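Local coordinates for uncharacterized protein (Slackia heliotrinireducens DSM 20476, PDB 4S1P) that probably hydrolyses ester bonds as a putative SGNH (GDSL-like) hydrolase, with a substrate that is not yet known, at residues A39-H44 with A88-A93; H74-S79 with E132-A137. All coordinates share one frame; numbering follows the deposited sequence.

The two contacts sit side by side in the three-layer fold of an SGNH hydrolase, their centres about 14 Å apart and their nearest atoms about 4 Å apart. Along the chain their segments alternate: 39-44 and 74-79 come first, then 88-93 and 132-137. Helix 80-96 links them: it follows directly on helix 75-78 of contact 2 and carries segment 88-93 of contact 1; Tyr83 on it touches Leu41, Pro76 and Ala133. Contact 1 packs the loop after strand 29-35 on this helix, and contact 2 packs the short helix on helix 123-141. The side chains of Leu41 and Pro76 lie about 10 and 8 Å from a bound unknown ligand, without touching it.

Contact 1. Residues A39-H44 with A88-A93; sequences ARLAEH and ASLSEA
The 3-10 turn of residues 41-44 faces helix 80-96 through His44 and Leu90, whose CA atoms, 7.8 Å apart, are the nearest across the two segments. Leu90 does the reaching: its two methyl branches separate and meet different residues of the turn. CD1 lies 4.0 Å from CD2 of Leu41, the two leucine side chains crossing at a slant, and the same methyl comes within 3.9 Å of the Leu41 O atom. CD2 instead rests against the methylene of His44, with Leu90 CD2 and His44 CB 3.8 Å apart. All three contacting residues are buried; their side chains meet through carbon atoms alone, with one methyl also against the carbonyl oxygen of Leu41.

The turn presents these groups together because it is closed by its own backbone, His44 N bonding to Leu41 O at 3.0 Å. That backbone directs His44 CB at Leu90, and a chi1 of -62°, with CG anti to the carbonyl carbon, only sets where the ring goes from there. Leu41 O lies at the edge of the His44 ring, in its plane. ND1 of the imidazole is hydrogen-bonded to Thr55 OG1 of helix 50-61. Leu41 is anchored as well, its backbone N bonding to Glu71 OE1, while its side chain also packs on Tyr83 and Val87. Met69 of strand 66-69 touches both leucines, extending the apolar cluster to the central sheet. The arrangement is a loop-to-helix junction in the alpha/beta/alpha sandwich of the SGNH hydrolases, where the connection following strand 29-35 is packed against a helix flanking the parallel sheet.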
ATOM      1  N   ALA A  39      -2.763  -9.892   5.142  1.00 17.92           N
ATOM      2  CA  ALA A  39      -2.416 -10.278   3.771  1.00 17.49           C
ATOM      3  C   ALA A  39      -1.096  -9.692   3.288  1.00 17.02           C
ATOM      4  O   ALA A  39      -0.726  -8.569   3.635  1.00 16.34           O
ATOM      5  CB  ALA A  39      -3.523  -9.877   2.810  1.00 18.12           C
ATOM      6  N   ARG A  40      -0.412 -10.471   2.463  1.00 18.17           N
ATOM      7  CA  ARG A  40       0.799 -10.056   1.751  1.00 16.38           C
ATOM      8  C   ARG A  40       0.480  -9.935   0.263  1.00 14.17           C
ATOM      9  O   ARG A  40      -0.416 -10.631  -0.259  1.00 14.63           O
ATOM     10  CB  ARG A  40       1.938 -11.080   1.909  1.00 18.16           C
ATOM     11  CG  ARG A  40       2.465 -11.220   3.340  1.00 22.94           C
ATOM     12  CD  ARG A  40       3.419 -12.372   3.531  1.00 32.73           C
ATOM     13  NE  ARG A  40       3.666 -12.573   4.961  1.00 41.68           N
ATOM     14  CZ  ARG A  40       4.849 -12.485   5.569  1.00 48.73           C
ATOM     15  NH1 ARG A  40       5.960 -12.166   4.899  1.00 54.18           N
ATOM     16  NH2 ARG A  40       4.925 -12.704   6.880  1.00 51.57           N
ATOM     17  N   LEU A  41       1.208  -9.059  -0.422  1.00 13.47           N
ATOM     18  CA  LEU A  41       0.917  -8.801  -1.848  1.00 13.82           C
ATOM     19  C   LEU A  41       1.021 -10.050  -2.704  1.00 13.51           C
ATOM     20  O   LEU A  41       0.277 -10.171  -3.678  1.00 14.53           O
ATOM     21  CB  LEU A  41       1.845  -7.745  -2.455  1.00 17.30           C
ATOM     22  CG  LEU A  41       1.446  -6.322  -2.264  1.00 18.83           C
ATOM     23  CD1 LEU A  41       2.562  -5.474  -2.890  1.00 18.36           C
ATOM     24  CD2 LEU A  41       0.088  -5.951  -2.816  1.00 15.29           C
ATOM     25  N   ALA A  42       1.931 -10.976  -2.345  1.00 13.54           N
ATOM     26  CA  ALA A  42       2.140 -12.168  -3.152  1.00 14.35           C
ATOM     27  C   ALA A  42       0.843 -12.985  -3.322  1.00 13.61           C
ATOM     28  O   ALA A  42       0.701 -13.735  -4.270  1.00 15.88           O
ATOM     29  CB  ALA A  42       3.214 -13.031  -2.543  1.00 16.59           C
ATOM     30  N   GLU A  43      -0.100 -12.876  -2.367  1.00 14.71           N
ATOM     31  CA  GLU A  43      -1.360 -13.623  -2.488  1.00 16.02           C
ATOM     32  C   GLU A  43      -2.065 -13.298  -3.789  1.00 14.52           C
ATOM     33  O   GLU A  43      -2.709 -14.139  -4.400  1.00 15.23           O
ATOM     34  CB  GLU A  43      -2.329 -13.270  -1.349  1.00 17.23           C
ATOM     35  CG  GLU A  43      -1.839 -13.691  -0.015  1.00 18.83           C
ATOM     36  CD  GLU A  43      -2.810 -13.307   1.077  1.00 22.97           C
ATOM     37  OE1 GLU A  43      -4.041 -13.101   0.797  1.00 20.65           O
ATOM     38  OE2 GLU A  43      -2.277 -13.191   2.201  1.00 26.64           O
ATOM     39  N   HIS A  44      -1.953 -12.050  -4.220  1.00 13.27           N
ATOM     40  CA  HIS A  44      -2.652 -11.621  -5.418  1.00 13.15           C
ATOM     41  C   HIS A  44      -2.133 -12.225  -6.725  1.00 13.85           C
ATOM     42  O   HIS A  44      -2.807 -12.115  -7.746  1.00 15.90           O
ATOM     43  CB  HIS A  44      -2.653 -10.087  -5.499  1.00 12.89           C
ATOM     44  CG  HIS A  44      -3.354  -9.452  -4.362  1.00 12.76           C
ATOM     45  ND1 HIS A  44      -4.688  -9.142  -4.400  1.00 11.88           N
ATOM     46  CD2 HIS A  44      -2.917  -9.113  -3.131  1.00 12.97           C
ATOM     47  CE1 HIS A  44      -5.043  -8.633  -3.237  1.00 11.99           C
ATOM     48  NE2 HIS A  44      -3.994  -8.639  -2.441  1.00 12.83           N
ATOM     49  N   ALA A  88       6.661  -6.100  -8.967  1.00 13.68           N
ATOM     50  CA  ALA A  88       7.001  -6.190 -10.369  1.00 15.94           C
ATOM     51  C   ALA A  88       5.916  -6.924 -11.156  1.00 14.26           C
ATOM     52  O   ALA A  88       5.467  -6.480 -12.218  1.00 16.26           O
ATOM     53  CB  ALA A  88       8.333  -6.890 -10.546  1.00 18.43           C
ATOM     54  N   SER A  89       5.473  -8.058 -10.626  1.00 13.68           N
ATOM     55  CA  SER A  89       4.528  -8.865 -11.363  0.60 15.06           C
ATOM     56  C   SER A  89       3.134  -8.245 -11.375  1.00 14.71           C
ATOM     57  O   SER A  89       2.451  -8.266 -12.404  1.00 14.62           O
ATOM     58  CB  SER A  89       4.539 -10.287 -10.819  0.60 17.47           C
ATOM     59  OG  SER A  89       5.789 -10.910 -11.139  0.60 21.05           O
ATOM     60  N   LEU A  90       2.715  -7.685 -10.234  1.00 13.25           N
ATOM     61  CA  LEU A  90       1.422  -7.015 -10.208  1.00 14.08           C
ATOM     62  C   LEU A  90       1.405  -5.766 -11.062  1.00 12.91           C
ATOM     63  O   LEU A  90       0.415  -5.477 -11.727  1.00 14.03           O
ATOM     64  CB  LEU A  90       1.056  -6.643  -8.783  1.00 13.43           C
ATOM     65  CG  LEU A  90       0.626  -7.854  -7.928  1.00 13.75           C
ATOM     66  CD1 LEU A  90       0.590  -7.480  -6.464  1.00 14.65           C
ATOM     67  CD2 LEU A  90      -0.727  -8.442  -8.376  1.00 15.02           C
ATOM     68  N   SER A  91       2.529  -5.059 -11.092  1.00 13.08           N
ATOM     69  CA  SER A  91       2.631  -3.885 -11.960  1.00 14.22           C
ATOM     70  C   SER A  91       2.507  -4.257 -13.431  1.00 14.63           C
ATOM     71  O   SER A  91       1.848  -3.564 -14.183  1.00 15.65           O
ATOM     72  CB  SER A  91       3.920  -3.097 -11.691  1.00 14.32           C
ATOM     73  OG  SER A  91       3.928  -2.544 -10.401  1.00 15.19           O
ATOM     74  N   GLU A  92       3.215  -5.303 -13.850  1.00 15.37           N
ATOM     75  CA  GLU A  92       3.110  -5.781 -15.230  0.60 17.42           C
ATOM     76  C   GLU A  92       1.688  -6.217 -15.562  1.00 15.35           C
ATOM     77  O   GLU A  92       1.167  -5.916 -16.652  1.00 17.80           O
ATOM     78  CB  GLU A  92       4.097  -6.933 -15.509  0.60 19.99           C
ATOM     79  CG  GLU A  92       5.558  -6.493 -15.545  0.60 25.19           C
ATOM     80  CD  GLU A  92       5.782  -5.315 -16.480  0.60 28.75           C
ATOM     81  OE1 GLU A  92       6.275  -4.241 -16.040  0.60 29.04           O
ATOM     82  OE2 GLU A  92       5.425  -5.453 -17.659  0.60 28.33           O
ATOM     83  N   ALA A  93       1.024  -6.900 -14.619  1.00 15.74           N
ATOM     84  CA  ALA A  93      -0.376  -7.302 -14.846  1.00 16.04           C
ATOM     85  C   ALA A  93      -1.290  -6.084 -14.983  1.00 14.46           C
ATOM     86  O   ALA A  93      -2.172  -6.043 -15.839  1.00 16.33           O
ATOM     87  CB  ALA A  93      -0.858  -8.208 -13.728  1.00 18.09           C
TER

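Contact 2. Residues H74-S79 with E132-A137; sequences HGPATS and EAFAQA
His74 O is gripped by two backbone donors, Thr78 N at 2.9 Å and, more weakly, Ala77 N, where the short helix 75-78 that packs on helix 123-141 begins. Helix 75-78 follows the loop after strand 66-69 in the alpha/beta/alpha sandwich of the SGNH hydrolase family. Thr78 OG1 and His74 ND1 lie 2.7 Å apart in a hydrogen bond whose donor may be either residue; it links the residue before the short helix to the last residue of that helix. The hydroxyl oxygen sits at the edge of the imidazole, in the ring plane, and the bond is moderately bent, at 152°. The first torsion of Thr78 (59°) turns OG1 back toward His74.

Pro76 is where the short helix meets its neighbour, its CA lying 5.8 Å from that of Ala133. The pyrrolidine ring divides its contacts between consecutive residues of the long helix. CB of Pro76 meets the Ala133 methyl, CB to CB 3.7 Å, and that methyl is equally near the Pro76 O atom. Farther along the proline ring, CG reaches Phe134. Tyr83 and Met130 also touch Pro76 and help bury it, whereas Phe134 reaches on to Ile103 of strand 100-105. Approaching the phenyl obliquely, Pro76 CG lies 3.8 Å from Phe134 CE1 and 3.9 Å from Phe134 CZ, spanning one bond of the ring.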
ATOM      1  N   HIS A  74       5.745  -4.579   7.374  1.00 13.17           N
ATOM      2  CA  HIS A  74       7.210  -4.649   7.455  1.00 14.07           C
ATOM      3  C   HIS A  74       7.848  -5.410   6.309  1.00 14.74           C
ATOM      4  O   HIS A  74       9.096  -5.507   6.226  1.00 15.72           O
ATOM      5  CB  HIS A  74       7.715  -5.172   8.807  1.00 14.83           C
ATOM      6  CG  HIS A  74       7.292  -6.560   9.148  1.00 15.33           C
ATOM      7  ND1 HIS A  74       7.901  -7.662   8.604  1.00 17.82           N
ATOM      8  CD2 HIS A  74       6.420  -7.027  10.073  1.00 17.19           C
ATOM      9  CE1 HIS A  74       7.394  -8.756   9.148  1.00 19.34           C
ATOM     10  NE2 HIS A  74       6.491  -8.397  10.049  1.00 18.53           N
ATOM     11  N   GLY A  75       7.000  -5.958   5.436  1.00 12.85           N
ATOM     12  CA  GLY A  75       7.516  -6.774   4.327  1.00 12.35           C
ATOM     13  C   GLY A  75       8.605  -6.176   3.479  1.00 13.48           C
ATOM     14  O   GLY A  75       9.596  -6.841   3.167  1.00 14.33           O
ATOM     15  N   PRO A  76       8.458  -4.923   3.054  1.00 12.99           N
ATOM     16  CA  PRO A  76       9.517  -4.354   2.237  1.00 14.27           C
ATOM     17  C   PRO A  76      10.871  -4.313   2.923  1.00 14.66           C
ATOM     18  O   PRO A  76      11.902  -4.337   2.239  1.00 16.75           O
ATOM     19  CB  PRO A  76       8.985  -2.960   1.883  1.00 13.90           C
ATOM     20  CG  PRO A  76       7.516  -3.118   2.008  1.00 13.43           C
ATOM     21  CD  PRO A  76       7.315  -4.012   3.172  1.00 12.89           C
ATOM     22  N   ALA A  77      10.863  -4.235   4.250  1.00 14.49           N
ATOM     23  CA  ALA A  77      12.094  -4.280   5.042  1.00 14.58           C
ATOM     24  C   ALA A  77      12.605  -5.690   5.318  1.00 17.87           C
ATOM     25  O   ALA A  77      13.829  -5.928   5.259  1.00 19.95           O
ATOM     26  CB  ALA A  77      11.950  -3.523   6.357  1.00 15.85           C
ATOM     27  N   THR A  78      11.706  -6.596   5.708  1.00 15.16           N
ATOM     28  CA  THR A  78      12.113  -7.933   6.161  1.00 16.50           C
ATOM     29  C   THR A  78      12.180  -9.026   5.048  1.00 17.49           C
ATOM     30  O   THR A  78      12.926  -9.996   5.185  1.00 20.03           O
ATOM     31  CB  THR A  78      11.225  -8.390   7.299  1.00 18.42           C
ATOM     32  OG1 THR A  78       9.858  -8.429   6.866  1.00 18.28           O
ATOM     33  CG2 THR A  78      11.346  -7.457   8.522  1.00 20.38           C
ATOM     34  N   SER A  79      11.376  -8.854   3.992  1.00 16.07           N
ATOM     35  CA  SER A  79      11.369  -9.720   2.823  0.70 16.95           C
ATOM     36  C   SER A  79      11.416  -8.853   1.567  1.00 14.24           C
ATOM     37  O   SER A  79      10.467  -8.835   0.777  1.00 15.21           O
ATOM     38  CB  SER A  79      10.137 -10.628   2.828  0.70 18.52           C
ATOM     39  OG  SER A  79      10.159 -11.530   3.927  0.70 18.15           O
ATOM     40  N   GLU A 132      14.161   2.627   0.692  1.00 13.09           N
ATOM     41  CA  GLU A 132      14.904   2.049  -0.433  0.60 14.09           C
ATOM     42  C   GLU A 132      14.052   1.076  -1.249  1.00 13.99           C
ATOM     43  O   GLU A 132      14.092   1.043  -2.504  1.00 15.44           O
ATOM     44  CB  GLU A 132      16.174   1.319   0.042  0.60 15.44           C
ATOM     45  CG  GLU A 132      17.291   2.276   0.445  0.60 17.63           C
ATOM     46  CD  GLU A 132      18.568   1.557   0.834  0.60 29.40           C
ATOM     47  OE1 GLU A 132      18.739   0.377   0.434  0.60 39.71           O
ATOM     48  OE2 GLU A 132      19.401   2.166   1.543  0.60 38.39           O
ATOM     49  N   ALA A 133      13.293   0.237  -0.537  1.00 12.78           N
ATOM     50  CA  ALA A 133      12.402  -0.729  -1.204  1.00 12.63           C
ATOM     51  C   ALA A 133      11.380  -0.049  -2.091  1.00 12.24           C
ATOM     52  O   ALA A 133      11.168  -0.462  -3.242  1.00 13.28           O
ATOM     53  CB  ALA A 133      11.695  -1.611  -0.205  1.00 14.61           C
ATOM     54  N   PHE A 134      10.725   1.000  -1.579  1.00 12.13           N
ATOM     55  CA  PHE A 134       9.724   1.656  -2.392  1.00 12.32           C
ATOM     56  C   PHE A 134      10.327   2.404  -3.571  1.00 12.43           C
ATOM     57  O   PHE A 134       9.769   2.386  -4.669  1.00 14.10           O
ATOM     58  CB  PHE A 134       8.890   2.619  -1.536  1.00 12.48           C
ATOM     59  CG  PHE A 134       8.092   1.910  -0.442  1.00 10.70           C
ATOM     60  CD1 PHE A 134       7.331   0.778  -0.731  1.00 12.03           C
ATOM     61  CD2 PHE A 134       8.089   2.390   0.851  1.00 11.65           C
ATOM     62  CE1 PHE A 134       6.611   0.138   0.242  1.00 11.99           C
ATOM     63  CE2 PHE A 134       7.336   1.746   1.839  1.00 12.44           C
ATOM     64  CZ  PHE A 134       6.618   0.626   1.524  1.00 14.40           C
ATOM     65  N   ALA A 135      11.466   3.045  -3.346  1.00 13.31           N
ATOM     66  CA  ALA A 135      12.097   3.795  -4.428  1.00 14.20           C
ATOM     67  C   ALA A 135      12.527   2.862  -5.557  1.00 13.59           C
ATOM     68  O   ALA A 135      12.323   3.153  -6.756  1.00 16.35           O
ATOM     69  CB  ALA A 135      13.285   4.562  -3.883  1.00 15.11           C
ATOM     70  N   GLN A 136      13.125   1.727  -5.189  1.00 12.99           N
ATOM     71  CA  GLN A 136      13.584   0.783  -6.182  1.00 15.60           C
ATOM     72  C   GLN A 136      12.399   0.144  -6.922  1.00 14.23           C
ATOM     73  O   GLN A 136      12.431  -0.030  -8.138  1.00 16.15           O
ATOM     74  CB  GLN A 136      14.462  -0.293  -5.561  1.00 19.07           C
ATOM     75  CG  GLN A 136      15.221  -1.080  -6.629  1.00 26.54           C
ATOM     76  CD  GLN A 136      16.186  -0.199  -7.440  1.00 32.44           C
ATOM     77  OE1 GLN A 136      17.051   0.471  -6.872  1.00 36.03           O
ATOM     78  NE2 GLN A 136      16.033  -0.192  -8.765  1.00 37.03           N
ATOM     79  N   ALA A 137      11.311  -0.146  -6.201  1.00 13.77           N
ATOM     80  CA  ALA A 137      10.167  -0.793  -6.835  1.00 13.84           C
ATOM     81  C   ALA A 137       9.454   0.172  -7.784  1.00 12.89           C
ATOM     82  O   ALA A 137       9.039  -0.238  -8.886  1.00 15.42           O
ATOM     83  CB  ALA A 137       9.234  -1.344  -5.765  1.00 15.46           C
TER